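Local coordinates for protein putative methyltransferase (Porphyromonas gingivalis, PDB 3LL7) that is a putative methyltransferase of unestablished substrate, which probably transfers a methyl group and carries a ferredoxin-like and a THUMP-like domain, at residues M392-A397 with V402-R407. Residues are numbered along the deposited sequence; the frame is centred on the assembly and turned at random.
Sequences MGTTMA and VLLLLR
With OG1 of Thr394 trans to the backbone N (chi1 -168°), the methyl CG2 is left between N and the carbonyl carbon, and in Val402 a chi1 of -64° puts CG2 in the equivalent place. As a cross-strand pair on one face of the sheet, the two side chains lie side by side and point the same way, and these torsions turn the two CG2 methyls to each other, Thr394 CG2 to Val402 CG2, at 3.7 Å. OG1 of Thr394 serves the next strand instead, bonding to the carbonyl O of Arg368. The backbones of the pair are joined twice: Val402 N gives to Thr394 O at 2.9 Å in a nearly straight bond (169° at the hydrogen), and Thr394 N gives to Val402 O. The same reciprocal pattern recurs at Met392, a selenomethionine, whose N reaches Leu404 O at 2.8 Å while its O accepts from Leu404 N. Thr394–Val402 and Met392–Leu404 are thus hydrogen-bonded pairs of an antiparallel beta hairpin, with the non-hydrogen-bonded pair Gly393–Leu403 between them. The hairpin lies in the THUMP-like region, in a mixed sheet where 337-347 flanks 401-408 and 364-368 runs parallel to 389-395. On the face opposite the threonine, CD2 of Leu403 lies 3.8 Å from Gly393 CA, covering backbone where there is no side chain. Leu403 also packs on Phe348 and Leu356. Back on the Thr394 face, CB of Met392 touches Leu406 CD1 at 3.8 Å, whereas its chain, bent at chi2 and chi3, carries SE away from 402-407; this side chain also touches Leu325, Ser366 and Arg368. Past the end of strand 389-395, the second selenomethionine, Met396, bends back over Val402 and crosses it at about a right angle, its SE 3.8 Å from Val402 CG2 and its CG 3.9 Å from Val402 CG1.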
loop_
_atom_site.group_PDB
_atom_site.type_symbol
_atom_site.label_atom_id
_atom_site.label_comp_id
_atom_site.label_asym_id
_atom_site.label_seq_id
_atom_site.Cartn_x
_atom_site.Cartn_y
_atom_site.Cartn_z
HETATM N N MSE A 392 20.260 -11.325 -13.931
HETATM C CA MSE A 392 20.224 -10.919 -12.521
HETATM C C MSE A 392 21.646 -10.699 -12.011
HETATM O O MSE A 392 22.476 -11.622 -11.989
HETATM C CB MSE A 392 19.516 -12.004 -11.660
HETATM C CG MSE A 392 19.673 -11.786 -10.132
HETATM SE SE MSE A 392 18.519 -10.384 -9.485
HETATM C CE MSE A 392 16.814 -11.229 -9.738
ATOM N N GLY A 393 21.955 -9.494 -11.572
ATOM C CA GLY A 393 23.293 -9.267 -10.980
ATOM C C GLY A 393 23.180 -9.476 -9.478
ATOM O O GLY A 393 22.291 -8.925 -8.857
ATOM N N THR A 394 24.092 -10.247 -8.900
ATOM C CA THR A 394 24.032 -10.549 -7.475
ATOM C C THR A 394 25.407 -10.972 -6.980
ATOM O O THR A 394 26.374 -10.953 -7.761
ATOM C CB THR A 394 22.912 -11.595 -7.178
ATOM O OG1 THR A 394 22.659 -11.677 -5.755
ATOM C CG2 THR A 394 23.261 -12.962 -7.737
ATOM N N THR A 395 25.466 -11.329 -5.693
ATOM C CA THR A 395 26.706 -11.678 -5.006
ATOM C C THR A 395 26.488 -12.965 -4.242
ATOM O O THR A 395 25.489 -13.100 -3.487
ATOM C CB THR A 395 27.103 -10.573 -4.024
ATOM O OG1 THR A 395 27.175 -9.326 -4.724
ATOM C CG2 THR A 395 28.482 -10.880 -3.374
HETATM N N MSE A 396 27.423 -13.914 -4.425
HETATM C CA MSE A 396 27.367 -15.208 -3.751
HETATM C C MSE A 396 27.993 -15.071 -2.345
HETATM O O MSE A 396 28.553 -14.026 -2.019
HETATM C CB MSE A 396 28.122 -16.289 -4.573
HETATM C CG MSE A 396 27.673 -16.374 -6.037
HETATM SE SE MSE A 396 25.765 -16.684 -6.209
HETATM C CE MSE A 396 25.654 -18.474 -5.513
ATOM N N ALA A 397 27.922 -16.137 -1.542
ATOM C CA ALA A 397 28.244 -16.051 -0.122
ATOM C C ALA A 397 29.694 -15.656 0.128
ATOM O O ALA A 397 29.995 -15.045 1.154
ATOM C CB ALA A 397 27.940 -17.379 0.561
ATOM N N VAL A 402 28.302 -12.110 -9.616
ATOM C CA VAL A 402 27.909 -12.976 -10.732
ATOM C C VAL A 402 26.736 -12.365 -11.456
ATOM O O VAL A 402 25.994 -11.551 -10.886
ATOM C CB VAL A 402 27.496 -14.408 -10.231
ATOM C CG1 VAL A 402 28.697 -15.116 -9.589
ATOM C CG2 VAL A 402 26.293 -14.358 -9.231
ATOM N N LEU A 403 26.548 -12.802 -12.700
ATOM C CA LEU A 403 25.304 -12.567 -13.438
ATOM C C LEU A 403 24.621 -13.901 -13.632
ATOM O O LEU A 403 25.267 -14.914 -14.011
ATOM C CB LEU A 403 25.594 -11.935 -14.837
ATOM C CG LEU A 403 26.068 -10.464 -14.724
ATOM C CD1 LEU A 403 26.684 -9.979 -16.042
ATOM C CD2 LEU A 403 24.882 -9.597 -14.404
ATOM N N LEU A 404 23.323 -13.922 -13.343
ATOM C CA LEU A 404 22.520 -15.133 -13.608
ATOM C C LEU A 404 21.608 -14.879 -14.780
ATOM O O LEU A 404 20.919 -13.849 -14.835
ATOM C CB LEU A 404 21.661 -15.503 -12.383
ATOM C CG LEU A 404 22.325 -15.477 -10.986
ATOM C CD1 LEU A 404 21.253 -15.842 -9.918
ATOM C CD2 LEU A 404 23.495 -16.489 -10.964
ATOM N N LEU A 405 21.596 -15.839 -15.703
ATOM C CA LEU A 405 20.601 -15.879 -16.785
ATOM C C LEU A 405 19.487 -16.812 -16.341
ATOM O O LEU A 405 19.737 -17.976 -16.042
ATOM C CB LEU A 405 21.230 -16.365 -18.108
ATOM C CG LEU A 405 20.204 -16.348 -19.266
ATOM C CD1 LEU A 405 19.817 -14.866 -19.540
ATOM C CD2 LEU A 405 20.815 -16.982 -20.523
ATOM N N LEU A 406 18.273 -16.251 -16.246
ATOM C CA LEU A 406 17.112 -16.915 -15.627
ATOM C C LEU A 406 15.949 -16.946 -16.604
ATOM O O LEU A 406 15.785 -16.017 -17.380
ATOM C CB LEU A 406 16.670 -16.106 -14.378
ATOM C CG LEU A 406 17.763 -15.866 -13.316
ATOM C CD1 LEU A 406 17.214 -14.978 -12.209
ATOM C CD2 LEU A 406 18.246 -17.213 -12.776
ATOM N N ARG A 407 15.136 -17.998 -16.565
ATOM C CA ARG A 407 13.808 -17.966 -17.179
ATOM C C ARG A 407 12.747 -18.187 -16.092
ATOM O O ARG A 407 13.046 -18.766 -15.072
ATOM C CB ARG A 407 13.677 -19.000 -18.308
ATOM C CG ARG A 407 13.629 -20.429 -17.878
ATOM C CD ARG A 407 13.189 -21.327 -19.057
ATOM N NE ARG A 407 13.026 -22.689 -18.576
ATOM C CZ ARG A 407 14.017 -23.570 -18.460
ATOM N NH1 ARG A 407 13.771 -24.799 -17.993
ATOM N NH2 ARG A 407 15.259 -23.227 -18.808
#